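Local coordinates for protein MIP07328p (Drosophila melanogaster, PDB 6FKK) that acts as a semaphorin guidance cue with chemorepellent activity, probably signalling through cell-surface semaphorin receptors bound by its extracellular sema domain, at residues A[41-46]-A[81-86]; A[30-35]-A[87-92]; A[386-391]-A[448-453]. All blocks are in the same frame, centred on the assembly; numbering follows the deposited sequence.

Contact 1 (A[41-46]-A[81-86]); sequences GAKDVI and DCHNYL
The carboxylate of Asp44 and the ring of His83 meet almost at a right angle as side chains, with their planes 46° apart. His83 ND1 donates to Asp44 OD2 over 2.7 Å; the oxygen lies near the ring plane at its edge, while the donor sits above the carboxylate plane. The other oxygen, Asp44 OD1, takes the backbone N-H of Asn84 at 3.0 Å, so one carboxylate grips two successive residues of 81-86. Lys43 comes in over the face of the same ring: its CG is anti to the backbone N, and CD rides 3.6 Å from the centroid of the His83 ring, a CH-pi contact 13° off the normal. The chain then bends at chi3 (59°), and NZ bonds to Thr25 OG1. Nearer the backbone, Lys43 CB lies 3.5 Å from Tyr85 CE2, oblique to that ring.

In the sema beta-propeller this joins the turn between strands 37-41 and 45-50 of one blade to the loop that enters strand 86-91 of the next. A single bridge at Lys43 and Tyr85 pairs the backbones, with Asp44 N donating to Asn84 O and Leu86 N to Ala42 O. An alanine in place of Asp44 would remove both carboxylate acceptors and probably loosen the turn's hold on His83 and Asn84. His83 NE2 also bonds to Glu79 OE1; two carboxylates on one imidazole would probably favour its protonated form, though the nearby Lys43 amine would oppose this. At the other end of the contact, Leu86 CD2 packs against Ile46 CG2 at 3.7 Å.

Contact 2 (A[30-35]-A[87-92]); sequences ILDHND and RVYALR
This is a side-chain contact between two blades of the sema propeller: strands 29-33 and 86-91 are the first, innermost strands of neighbouring four-stranded blades, and they run side by side without joining. The axes of 30-33 and 87-91 come within 6.8 Å and their directions differ by 23°, yet no hydrogen bond crosses between the two segments. What fills the gap is chiefly Leu31, Asp32 and Tyr89.

Leu31 holds CG anti to its carbonyl carbon and meets two neighbours. CD2 reaches along to the backbone of the other strand and rests 3.5 Å from Arg87 O, while CB and CD1 lie against the root of the tyrosine, Leu31 CB at 3.9 Å and Leu31 CD1 at 4.0 Å from Tyr89 CB. Tyr89 carries CG anti to the backbone N (chi1 163°), which lays its ring past Leu31 toward the next residue. There Asp32 CB touches the ring obliquely, 3.6 Å from Tyr89 CD2. The carboxylate of Asp32 is tilted 55° from the ring plane, and it is the methylene that makes the closer approach. Leu31 O lies at the ring edge.

Near the start of strand 86-91 there is a classic beta bulge, Arg87 and Val88 both facing Cys100. The Arg87 and Val88 side chains leave away from strand 30-33; the guanidinium of Arg87 is bonded through NH2 to Tyr27 O. Tyr89 also touches Leu39 of strand 37-41, the next strand of the other blade, and an N-acetylglucosamine of a glycan attached to the protein.

The contact is mostly carbon against carbon, with Arg87 O and Leu31 O met by carbon rather than by a donor, so the join here probably depends on shape more than on directed bonds.

Contact 3 (A[386-391]-A[448-453]); sequences LTAIAV and TPIREL
Thr387 makes the polar bond of this contact: OG1 donates to Ile450 O over 2.7 Å, lying in the carbonyl plane on a lone pair of the oxygen. A chi1 of 58° turns OG1 into the crowded position between the backbone N and the carbonyl carbon, with CG2 beside the N. Next to it, Ala388 CB touches two branched side chains on the same side, 3.8 Å from Leu453 CG and 4.0 Å from Ile450 CG2. Two residues further on, Ala390 CB meets Leu453 CB at 3.7 Å. Leu453 therefore spans both alanines, its CB against Ala390 and its CG, anti to its own carbonyl carbon, turned over Ala388.

Behind this first shell stand two classic beta bulges. Thr387 and Ala388 both face Gly409, so that two consecutive side chains point toward 448-453. Across the gap, Arg451 and Glu452 both face Val465, and their side chains leave in the other direction: Arg451 to a salt bridge with Asp467, Glu452 to the backbone N of Ile30. A backbone bond between Ile450 and Thr410 of strand 402-410 crosses from blade to blade, while the side chains of Ile450 and Leu453 both lean on Val464. The contact thus joins strands 386-396 and 452-456, the innermost strands of two neighbouring blades of the sema propeller.

Small methyl groups on one strand let the larger leucine and isoleucine come close, and the hydroxyl-to-carbonyl bond, beside the Ile450-Thr410 backbone bond, adds a directional tie at the Ile450 end of 448-453.

Following the chain from its N terminus, 30-35 comes first, then 41-46. The chain passes through strand 56-61 and helix 66-74 before 81-86 closes contact 1, and 87-92 directly afterwards closes contact 2, so the smaller loop lies within the larger one. Both tie the same two blades and touch, as where Ile46 CD1 meets Leu31 CD1. Contact 3 comes later, in series: its loop, from 386-391 to 448-453, contains strands 402-410, 414-423 and 432-442. It joins the next-to-last blade to the one that closes the propeller ring with strand 18-21. The carboxylate of Glu452 links contact 3 to the 30-35 side of contact 2; contact 1 stays about 8 Å from contact 3 at the nearest atoms.

Contact 1 (A[41-46]-A[81-86])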
ATOM      1  N   GLY A  41     -10.623   5.875 -10.870  1.00 71.60           N
ATOM      2  CA  GLY A  41     -11.944   5.283 -10.797  1.00 70.90           C
ATOM      3  C   GLY A  41     -12.855   6.058  -9.867  1.00 71.10           C
ATOM      4  O   GLY A  41     -12.534   6.245  -8.689  1.00 75.00           O
ATOM      5  N   ALA A  42     -13.995   6.514 -10.382  1.00 70.43           N
ATOM      6  CA  ALA A  42     -14.871   7.386  -9.611  1.00 78.55           C
ATOM      7  C   ALA A  42     -16.319   6.928  -9.665  1.00 78.29           C
ATOM      8  O   ALA A  42     -16.614   5.814 -10.110  1.00 84.77           O
ATOM      9  CB  ALA A  42     -14.771   8.823 -10.121  1.00 88.56           C
ATOM     10  N   LYS A  43     -17.228   7.787  -9.211  1.00 70.62           N
ATOM     11  CA  LYS A  43     -18.655   7.506  -9.293  1.00 78.75           C
ATOM     12  C   LYS A  43     -19.101   7.609 -10.744  1.00 81.44           C
ATOM     13  O   LYS A  43     -19.043   8.688 -11.344  1.00 77.20           O
ATOM     14  CB  LYS A  43     -19.440   8.472  -8.411  1.00 76.41           C
ATOM     15  CG  LYS A  43     -20.948   8.337  -8.547  1.00 73.61           C
ATOM     16  CD  LYS A  43     -21.688   9.248  -7.582  1.00 83.61           C
ATOM     17  CE  LYS A  43     -21.323  10.706  -7.799  1.00 97.95           C
ATOM     18  NZ  LYS A  43     -22.160  11.619  -6.971  1.00107.34           N
ATOM     19  N   ASP A  44     -19.512   6.476 -11.316  1.00 85.29           N
ATOM     20  CA  ASP A  44     -20.095   6.399 -12.652  1.00 85.00           C
ATOM     21  C   ASP A  44     -19.103   6.730 -13.763  1.00 91.85           C
ATOM     22  O   ASP A  44     -19.436   6.601 -14.945  1.00109.98           O
ATOM     23  CB  ASP A  44     -21.319   7.318 -12.758  1.00 87.10           C
ATOM     24  CG  ASP A  44     -22.469   6.871 -11.873  1.00 98.55           C
ATOM     25  OD1 ASP A  44     -22.565   5.660 -11.583  1.00 96.07           O
ATOM     26  OD2 ASP A  44     -23.279   7.733 -11.471  1.00106.57           O
ATOM     27  N   VAL A  45     -17.890   7.157 -13.411  1.00 81.70           N
ATOM     28  CA  VAL A  45     -16.905   7.596 -14.395  1.00 86.44           C
ATOM     29  C   VAL A  45     -15.532   7.064 -14.005  1.00 89.19           C
ATOM     30  O   VAL A  45     -15.232   6.862 -12.825  1.00103.71           O
ATOM     31  CB  VAL A  45     -16.862   9.142 -14.524  1.00105.49           C
ATOM     32  CG1 VAL A  45     -15.987   9.562 -15.690  1.00118.92           C
ATOM     33  CG2 VAL A  45     -18.261   9.727 -14.683  1.00121.01           C
ATOM     34  N   ILE A  46     -14.700   6.821 -15.017  1.00 89.84           N
ATOM     35  CA  ILE A  46     -13.266   6.621 -14.847  1.00 89.72           C
ATOM     36  C   ILE A  46     -12.554   7.638 -15.730  1.00 97.41           C
ATOM     37  O   ILE A  46     -12.936   7.837 -16.890  1.00102.33           O
ATOM     38  CB  ILE A  46     -12.837   5.180 -15.183  1.00 74.40           C
ATOM     39  CG1 ILE A  46     -11.323   5.022 -15.043  1.00 80.55           C
ATOM     40  CG2 ILE A  46     -13.296   4.787 -16.577  1.00 71.41           C
ATOM     41  CD1 ILE A  46     -10.824   3.625 -15.343  1.00 92.61           C
ATOM     42  N   ASP A  81     -24.737   5.427  -2.151  1.00129.31           N
ATOM     43  CA  ASP A  81     -24.275   4.058  -2.334  1.00133.91           C
ATOM     44  C   ASP A  81     -24.762   3.460  -3.648  1.00124.36           C
ATOM     45  O   ASP A  81     -24.051   2.653  -4.258  1.00123.48           O
ATOM     46  CB  ASP A  81     -24.732   3.190  -1.162  1.00138.96           C
ATOM     47  CG  ASP A  81     -23.787   3.258   0.021  1.00127.41           C
ATOM     48  OD1 ASP A  81     -22.569   3.450  -0.189  1.00120.96           O
ATOM     49  OD2 ASP A  81     -24.265   3.106   1.165  1.00123.55           O
ATOM     50  N   CYS A  82     -25.954   3.851  -4.106  1.00113.24           N
ATOM     51  CA  CYS A  82     -26.553   3.279  -5.312  1.00111.01           C
ATOM     52  C   CYS A  82     -26.031   4.012  -6.549  1.00102.52           C
ATOM     53  O   CYS A  82     -26.748   4.723  -7.256  1.00105.17           O
ATOM     54  CB  CYS A  82     -28.072   3.321  -5.226  1.00124.85           C
ATOM     55  SG  CYS A  82     -28.751   2.323  -3.878  1.00139.39           S
ATOM     56  N   HIS A  83     -24.736   3.821  -6.798  1.00 82.47           N
ATOM     57  CA  HIS A  83     -24.071   4.302  -7.998  1.00 82.97           C
ATOM     58  C   HIS A  83     -23.106   3.221  -8.469  1.00 82.17           C
ATOM     59  O   HIS A  83     -23.025   2.135  -7.887  1.00 87.29           O
ATOM     60  CB  HIS A  83     -23.343   5.629  -7.747  1.00 86.44           C
ATOM     61  CG  HIS A  83     -24.231   6.831  -7.836  1.00 99.52           C
ATOM     62  ND1 HIS A  83     -24.438   7.517  -9.013  1.00102.41           N
ATOM     63  CD2 HIS A  83     -24.963   7.473  -6.893  1.00101.70           C
ATOM     64  CE1 HIS A  83     -25.259   8.527  -8.794  1.00107.57           C
ATOM     65  NE2 HIS A  83     -25.592   8.523  -7.515  1.00105.20           N
ATOM     66  N   ASN A  84     -22.368   3.520  -9.531  1.00 71.58           N
ATOM     67  CA  ASN A  84     -21.412   2.578 -10.112  1.00 69.73           C
ATOM     68  C   ASN A  84     -20.009   3.150  -9.923  1.00 82.81           C
ATOM     69  O   ASN A  84     -19.497   3.880 -10.771  1.00 82.40           O
ATOM     70  CB  ASN A  84     -21.717   2.318 -11.584  1.00 73.01           C
ATOM     71  CG  ASN A  84     -20.827   1.247 -12.178  1.00 71.19           C
ATOM     72  OD1 ASN A  84     -20.319   0.380 -11.467  1.00 68.28           O
ATOM     73  ND2 ASN A  84     -20.628   1.303 -13.490  1.00 73.36           N
ATOM     74  N   TYR A  85     -19.388   2.806  -8.797  1.00 70.22           N
ATOM     75  CA  TYR A  85     -18.022   3.221  -8.506  1.00 69.11           C
ATOM     76  C   TYR A  85     -17.068   2.222  -9.147  1.00 69.07           C
ATOM     77  O   TYR A  85     -17.021   1.055  -8.748  1.00 82.48           O
ATOM     78  CB  TYR A  85     -17.793   3.313  -6.999  1.00 66.97           C
ATOM     79  CG  TYR A  85     -18.658   4.343  -6.308  1.00 70.21           C
ATOM     80  CD1 TYR A  85     -19.929   4.018  -5.849  1.00 67.01           C
ATOM     81  CD2 TYR A  85     -18.203   5.640  -6.112  1.00 71.36           C
ATOM     82  CE1 TYR A  85     -20.723   4.957  -5.220  1.00 76.28           C
ATOM     83  CE2 TYR A  85     -18.990   6.586  -5.480  1.00 78.64           C
ATOM     84  CZ  TYR A  85     -20.248   6.240  -5.038  1.00 81.45           C
ATOM     85  OH  TYR A  85     -21.032   7.183  -4.411  1.00 82.20           O
ATOM     86  N   LEU A  86     -16.311   2.675 -10.143  1.00 60.08           N
ATOM     87  CA  LEU A  86     -15.355   1.800 -10.807  1.00 67.67           C
ATOM     88  C   LEU A  86     -14.146   1.578  -9.907  1.00 71.36           C
ATOM     89  O   LEU A  86     -13.580   2.533  -9.364  1.00 76.37           O
ATOM     90  CB  LEU A  86     -14.924   2.393 -12.150  1.00 61.07           C
ATOM     91  CG  LEU A  86     -15.913   2.224 -13.308  1.00 64.91           C
ATOM     92  CD1 LEU A  86     -17.053   3.231 -13.230  1.00 67.40           C
ATOM     93  CD2 LEU A  86     -15.196   2.325 -14.644  1.00 79.44           C
TER

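Contact 2 (A[30-35]-A[87-92])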
ATOM      1  N   ILE A  30      -7.388   5.523  -7.331  1.00 56.29           N
ATOM      2  CA  ILE A  30      -6.402   5.381  -8.397  1.00 54.77           C
ATOM      3  C   ILE A  30      -6.366   3.927  -8.846  1.00 65.20           C
ATOM      4  O   ILE A  30      -6.211   3.014  -8.027  1.00 79.62           O
ATOM      5  CB  ILE A  30      -5.016   5.854  -7.928  1.00 56.87           C
ATOM      6  CG1 ILE A  30      -5.057   7.335  -7.544  1.00 54.31           C
ATOM      7  CG2 ILE A  30      -3.978   5.618  -9.014  1.00 51.85           C
ATOM      8  CD1 ILE A  30      -5.414   8.259  -8.690  1.00 61.23           C
ATOM      9  N   LEU A  31      -6.512   3.707 -10.153  1.00 69.80           N
ATOM     10  CA  LEU A  31      -6.535   2.365 -10.719  1.00 72.46           C
ATOM     11  C   LEU A  31      -5.266   1.993 -11.468  1.00 75.67           C
ATOM     12  O   LEU A  31      -4.889   0.820 -11.469  1.00 86.15           O
ATOM     13  CB  LEU A  31      -7.735   2.209 -11.662  1.00 69.58           C
ATOM     14  CG  LEU A  31      -9.105   2.447 -11.022  1.00 58.73           C
ATOM     15  CD1 LEU A  31     -10.226   2.163 -12.009  1.00 64.47           C
ATOM     16  CD2 LEU A  31      -9.263   1.601  -9.768  1.00 59.10           C
ATOM     17  N   ASP A  32      -4.600   2.958 -12.101  1.00 55.76           N
ATOM     18  CA  ASP A  32      -3.349   2.705 -12.801  1.00 72.89           C
ATOM     19  C   ASP A  32      -2.633   4.034 -12.989  1.00 82.40           C
ATOM     20  O   ASP A  32      -3.277   5.062 -13.210  1.00 81.91           O
ATOM     21  CB  ASP A  32      -3.587   2.026 -14.157  1.00 72.32           C
ATOM     22  CG  ASP A  32      -2.297   1.584 -14.824  1.00 81.69           C
ATOM     23  OD1 ASP A  32      -1.667   0.627 -14.324  1.00 83.44           O
ATOM     24  OD2 ASP A  32      -1.917   2.192 -15.848  1.00 79.54           O
ATOM     25  N   HIS A  33      -1.305   4.008 -12.899  1.00 84.83           N
ATOM     26  CA  HIS A  33      -0.539   5.241 -12.993  1.00 82.13           C
ATOM     27  C   HIS A  33       0.854   4.954 -13.531  1.00 82.96           C
ATOM     28  O   HIS A  33       1.433   3.893 -13.277  1.00 92.44           O
ATOM     29  CB  HIS A  33      -0.437   5.943 -11.632  1.00 87.83           C
ATOM     30  CG  HIS A  33       0.499   5.273 -10.674  1.00105.86           C
ATOM     31  ND1 HIS A  33       1.853   5.528 -10.656  1.00108.13           N
ATOM     32  CD2 HIS A  33       0.277   4.355  -9.703  1.00108.47           C
ATOM     33  CE1 HIS A  33       2.425   4.798  -9.715  1.00111.21           C
ATOM     34  NE2 HIS A  33       1.490   4.079  -9.122  1.00109.07           N
ATOM     35  N   ASN A  34       1.375   5.915 -14.288  1.00 78.27           N
ATOM     36  CA  ASN A  34       2.780   5.967 -14.665  1.00 77.53           C
ATOM     37  C   ASN A  34       3.222   7.425 -14.571  1.00 90.03           C
ATOM     38  O   ASN A  34       2.486   8.282 -14.074  1.00110.41           O
ATOM     39  CB  ASN A  34       3.011   5.357 -16.056  1.00 79.47           C
ATOM     40  CG  ASN A  34       2.044   5.884 -17.097  1.00 78.31           C
ATOM     41  OD1 ASN A  34       2.170   7.015 -17.566  1.00 75.80           O
ATOM     42  ND2 ASN A  34       1.078   5.055 -17.476  1.00 90.01           N
ATOM     43  N   ASP A  35       4.429   7.714 -15.058  1.00 74.95           N
ATOM     44  CA  ASP A  35       5.005   9.046 -14.898  1.00 90.55           C
ATOM     45  C   ASP A  35       4.260  10.128 -15.671  1.00 98.78           C
ATOM     46  O   ASP A  35       4.512  11.314 -15.427  1.00105.89           O
ATOM     47  CB  ASP A  35       6.473   9.038 -15.327  1.00106.59           C
ATOM     48  CG  ASP A  35       7.423   8.857 -14.158  1.00103.35           C
ATOM     49  OD1 ASP A  35       6.946   8.801 -13.004  1.00 98.10           O
ATOM     50  OD2 ASP A  35       8.646   8.775 -14.393  1.00105.85           O
ATOM     51  N   ARG A  87     -13.754   0.315  -9.746  1.00 53.82           N
ATOM     52  CA  ARG A  87     -12.734  -0.041  -8.770  1.00 56.97           C
ATOM     53  C   ARG A  87     -11.695  -1.035  -9.269  1.00 51.64           C
ATOM     54  O   ARG A  87     -10.750  -1.322  -8.528  1.00 73.41           O
ATOM     55  CB  ARG A  87     -13.395  -0.612  -7.503  1.00 54.42           C
ATOM     56  CG  ARG A  87     -14.084   0.424  -6.633  1.00 54.56           C
ATOM     57  CD  ARG A  87     -13.065   1.329  -5.961  1.00 58.33           C
ATOM     58  NE  ARG A  87     -13.689   2.307  -5.076  1.00 55.34           N
ATOM     59  CZ  ARG A  87     -13.983   3.553  -5.430  1.00 61.31           C
ATOM     60  NH1 ARG A  87     -13.711   3.979  -6.655  1.00 63.57           N
ATOM     61  NH2 ARG A  87     -14.547   4.375  -4.555  1.00 68.00           N
ATOM     62  N   VAL A  88     -11.832  -1.577 -10.479  1.00 51.35           N
ATOM     63  CA  VAL A  88     -10.914  -2.597 -10.981  1.00 50.59           C
ATOM     64  C   VAL A  88     -10.569  -2.275 -12.428  1.00 53.27           C
ATOM     65  O   VAL A  88     -11.463  -2.168 -13.274  1.00 56.84           O
ATOM     66  CB  VAL A  88     -11.506  -4.016 -10.885  1.00 54.32           C
ATOM     67  CG1 VAL A  88     -10.554  -5.028 -11.499  1.00 58.76           C
ATOM     68  CG2 VAL A  88     -11.809  -4.378  -9.439  1.00 56.66           C
ATOM     69  N   TYR A  89      -9.275  -2.132 -12.717  1.00 63.79           N
ATOM     70  CA  TYR A  89      -8.782  -1.950 -14.074  1.00 63.48           C
ATOM     71  C   TYR A  89      -7.599  -2.875 -14.316  1.00 64.95           C
ATOM     72  O   TYR A  89      -6.757  -3.066 -13.433  1.00 66.83           O
ATOM     73  CB  TYR A  89      -8.362  -0.497 -14.345  1.00 57.67           C
ATOM     74  CG  TYR A  89      -7.488  -0.345 -15.575  1.00 73.34           C
ATOM     75  CD1 TYR A  89      -8.033  -0.404 -16.851  1.00 91.37           C
ATOM     76  CD2 TYR A  89      -6.116  -0.154 -15.458  1.00 79.83           C
ATOM     77  CE1 TYR A  89      -7.236  -0.273 -17.977  1.00 91.92           C
ATOM     78  CE2 TYR A  89      -5.313  -0.022 -16.578  1.00 85.93           C
ATOM     79  CZ  TYR A  89      -5.878  -0.082 -17.834  1.00 81.99           C
ATOM     80  OH  TYR A  89      -5.081   0.049 -18.948  1.00 89.89           O
ATOM     81  N   ALA A  90      -7.536  -3.441 -15.519  1.00 65.61           N
ATOM     82  CA  ALA A  90      -6.431  -4.307 -15.899  1.00 74.35           C
ATOM     83  C   ALA A  90      -6.314  -4.321 -17.415  1.00 81.99           C
ATOM     84  O   ALA A  90      -7.322  -4.413 -18.120  1.00 86.73           O
ATOM     85  CB  ALA A  90      -6.626  -5.731 -15.365  1.00 76.31           C
ATOM     86  N   LEU A  91      -5.080  -4.222 -17.906  1.00 93.31           N
ATOM     87  CA  LEU A  91      -4.794  -4.308 -19.337  1.00 91.98           C
ATOM     88  C   LEU A  91      -4.487  -5.767 -19.656  1.00105.19           C
ATOM     89  O   LEU A  91      -3.392  -6.260 -19.376  1.00109.48           O
ATOM     90  CB  LEU A  91      -3.636  -3.387 -19.711  1.00 77.63           C
ATOM     91  CG  LEU A  91      -3.185  -3.352 -21.172  1.00 77.14           C
ATOM     92  CD1 LEU A  91      -4.308  -2.877 -22.074  1.00 77.46           C
ATOM     93  CD2 LEU A  91      -1.960  -2.463 -21.328  1.00 84.65           C
ATOM     94  N   ARG A  92      -5.463  -6.461 -20.239  1.00110.51           N
ATOM     95  CA  ARG A  92      -5.332  -7.883 -20.504  1.00116.35           C
ATOM     96  C   ARG A  92      -4.230  -8.148 -21.530  1.00135.19           C
ATOM     97  O   ARG A  92      -3.864  -7.263 -22.307  1.00135.84           O
ATOM     98  CB  ARG A  92      -6.660  -8.452 -20.999  1.00104.57           C
ATOM     99  CG  ARG A  92      -7.713  -8.615 -19.916  1.00 91.48           C
ATOM    100  CD  ARG A  92      -8.785  -9.588 -20.365  1.00 97.13           C
ATOM    101  NE  ARG A  92      -8.234 -10.922 -20.581  1.00116.46           N
ATOM    102  CZ  ARG A  92      -8.791 -11.842 -21.361  1.00131.46           C
ATOM    103  NH1 ARG A  92      -9.912 -11.569 -22.013  1.00132.29           N
ATOM    104  NH2 ARG A  92      -8.220 -13.031 -21.499  1.00132.23           N
TER

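Contact 3 (A[386-391]-A[448-453])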
ATOM      1  N   LEU A 386      -1.282   8.836  10.217  1.00 48.11           N
ATOM      2  CA  LEU A 386      -0.792   8.625   8.863  1.00 37.49           C
ATOM      3  C   LEU A 386      -1.735   7.712   8.093  1.00 36.43           C
ATOM      4  O   LEU A 386      -2.323   6.781   8.653  1.00 37.53           O
ATOM      5  CB  LEU A 386       0.612   8.024   8.885  1.00 42.11           C
ATOM      6  CG  LEU A 386       1.726   8.855   9.529  1.00 43.63           C
ATOM      7  CD1 LEU A 386       3.054   8.121   9.423  1.00 34.27           C
ATOM      8  CD2 LEU A 386       1.830  10.239   8.905  1.00 46.60           C
ATOM      9  N   THR A 387      -1.879   7.984   6.790  1.00 41.36           N
ATOM     10  CA  THR A 387      -2.873   7.281   5.977  1.00 37.88           C
ATOM     11  C   THR A 387      -2.325   6.772   4.648  1.00 36.50           C
ATOM     12  O   THR A 387      -2.812   5.757   4.137  1.00 51.35           O
ATOM     13  CB  THR A 387      -4.083   8.189   5.712  1.00 43.08           C
ATOM     14  OG1 THR A 387      -3.653   9.388   5.055  1.00 51.21           O
ATOM     15  CG2 THR A 387      -4.788   8.547   7.015  1.00 46.88           C
ATOM     16  N   ALA A 388      -1.328   7.442   4.073  1.00 34.36           N
ATOM     17  CA  ALA A 388      -0.823   7.106   2.748  1.00 41.57           C
ATOM     18  C   ALA A 388       0.696   6.989   2.783  1.00 33.38           C
ATOM     19  O   ALA A 388       1.354   7.404   3.740  1.00 34.54           O
ATOM     20  CB  ALA A 388      -1.253   8.147   1.704  1.00 66.51           C
ATOM     21  N   ILE A 389       1.253   6.424   1.712  1.00 41.22           N
ATOM     22  CA  ILE A 389       2.685   6.154   1.636  1.00 38.85           C
ATOM     23  C   ILE A 389       3.107   6.184   0.173  1.00 38.79           C
ATOM     24  O   ILE A 389       2.359   5.763  -0.713  1.00 48.83           O
ATOM     25  CB  ILE A 389       3.024   4.802   2.302  1.00 41.72           C
ATOM     26  CG1 ILE A 389       4.532   4.533   2.280  1.00 48.88           C
ATOM     27  CG2 ILE A 389       2.256   3.674   1.637  1.00 60.74           C
ATOM     28  CD1 ILE A 389       5.288   5.231   3.384  1.00 38.43           C
ATOM     29  N   ALA A 390       4.308   6.702  -0.073  1.00 40.27           N
ATOM     30  CA  ALA A 390       4.915   6.710  -1.397  1.00 45.75           C
ATOM     31  C   ALA A 390       6.409   6.933  -1.219  1.00 38.33           C
ATOM     32  O   ALA A 390       6.836   7.582  -0.261  1.00 48.06           O
ATOM     33  CB  ALA A 390       4.306   7.788  -2.300  1.00 44.83           C
ATOM     34  N   VAL A 391       7.198   6.383  -2.139  1.00 34.62           N
ATOM     35  CA  VAL A 391       8.653   6.381  -2.021  1.00 34.81           C
ATOM     36  C   VAL A 391       9.275   6.843  -3.330  1.00 37.80           C
ATOM     37  O   VAL A 391       8.873   6.394  -4.410  1.00 55.02           O
ATOM     38  CB  VAL A 391       9.191   4.986  -1.646  1.00 45.75           C
ATOM     39  CG1 VAL A 391      10.709   5.007  -1.560  1.00 34.30           C
ATOM     40  CG2 VAL A 391       8.592   4.512  -0.337  1.00 42.44           C
ATOM     41  N   THR A 448      -9.787  17.638   5.042  1.00 82.97           N
ATOM     42  CA  THR A 448      -9.838  16.523   4.107  1.00 73.05           C
ATOM     43  C   THR A 448      -8.685  15.548   4.350  1.00 59.04           C
ATOM     44  O   THR A 448      -7.540  15.971   4.544  1.00 64.57           O
ATOM     45  CB  THR A 448      -9.793  17.033   2.667  1.00 80.76           C
ATOM     46  OG1 THR A 448      -8.720  17.970   2.524  1.00101.34           O
ATOM     47  CG2 THR A 448     -11.106  17.715   2.299  1.00 81.52           C
ATOM     48  N   PRO A 449      -8.958  14.246   4.351  1.00 62.29           N
ATOM     49  CA  PRO A 449      -7.898  13.249   4.520  1.00 48.72           C
ATOM     50  C   PRO A 449      -7.281  12.831   3.190  1.00 55.85           C
ATOM     51  O   PRO A 449      -7.875  12.970   2.119  1.00 77.03           O
ATOM     52  CB  PRO A 449      -8.631  12.062   5.168  1.00 44.66           C
ATOM     53  CG  PRO A 449     -10.051  12.540   5.436  1.00 47.79           C
ATOM     54  CD  PRO A 449     -10.291  13.639   4.460  1.00 58.44           C
ATOM     55  N   ILE A 450      -6.067  12.294   3.286  1.00 50.43           N
ATOM     56  CA  ILE A 450      -5.286  11.881   2.126  1.00 52.56           C
ATOM     57  C   ILE A 450      -5.457  10.379   1.936  1.00 51.18           C
ATOM     58  O   ILE A 450      -5.089   9.587   2.813  1.00 59.61           O
ATOM     59  CB  ILE A 450      -3.805  12.256   2.289  1.00 46.23           C
ATOM     60  CG1 ILE A 450      -3.648  13.777   2.344  1.00 48.20           C
ATOM     61  CG2 ILE A 450      -2.970  11.666   1.161  1.00 40.25           C
ATOM     62  CD1 ILE A 450      -2.220  14.237   2.503  1.00 42.22           C
ATOM     63  N   ARG A 451      -6.008   9.984   0.788  1.00 47.12           N
ATOM     64  CA  ARG A 451      -6.288   8.580   0.506  1.00 55.14           C
ATOM     65  C   ARG A 451      -5.099   7.867  -0.134  1.00 56.46           C
ATOM     66  O   ARG A 451      -4.753   6.752   0.270  1.00 54.93           O
ATOM     67  CB  ARG A 451      -7.522   8.469  -0.396  1.00 56.82           C
ATOM     68  CG  ARG A 451      -8.807   8.978   0.242  1.00 53.10           C
ATOM     69  CD  ARG A 451      -9.291   8.040   1.336  1.00 64.88           C
ATOM     70  NE  ARG A 451     -10.566   8.469   1.903  1.00 68.93           N
ATOM     71  CZ  ARG A 451     -10.698   9.070   3.082  1.00 63.45           C
ATOM     72  NH1 ARG A 451      -9.630   9.310   3.828  1.00 67.68           N
ATOM     73  NH2 ARG A 451     -11.898   9.426   3.519  1.00 46.42           N
ATOM     74  N   GLU A 452      -4.465   8.487  -1.127  1.00 53.85           N
ATOM     75  CA  GLU A 452      -3.357   7.868  -1.839  1.00 60.73           C
ATOM     76  C   GLU A 452      -2.325   8.925  -2.209  1.00 52.79           C
ATOM     77  O   GLU A 452      -2.595  10.128  -2.173  1.00 53.68           O
ATOM     78  CB  GLU A 452      -3.835   7.137  -3.101  1.00 75.25           C
ATOM     79  CG  GLU A 452      -4.509   5.800  -2.839  1.00 81.54           C
ATOM     80  CD  GLU A 452      -5.325   5.321  -4.024  1.00 93.99           C
ATOM     81  OE1 GLU A 452      -5.957   6.169  -4.688  1.00 95.99           O
ATOM     82  OE2 GLU A 452      -5.332   4.101  -4.293  1.00 97.76           O
ATOM     83  N   LEU A 453      -1.132   8.454  -2.571  1.00 45.25           N
ATOM     84  CA  LEU A 453      -0.047   9.308  -3.040  1.00 38.99           C
ATOM     85  C   LEU A 453       0.581   8.675  -4.270  1.00 46.69           C
ATOM     86  O   LEU A 453       0.922   7.487  -4.255  1.00 67.28           O
ATOM     87  CB  LEU A 453       1.017   9.515  -1.956  1.00 45.74           C
ATOM     88  CG  LEU A 453       0.619  10.321  -0.720  1.00 48.94           C
ATOM     89  CD1 LEU A 453       1.803  10.472   0.222  1.00 42.95           C
ATOM     90  CD2 LEU A 453       0.072  11.680  -1.123  1.00 50.52           C
TER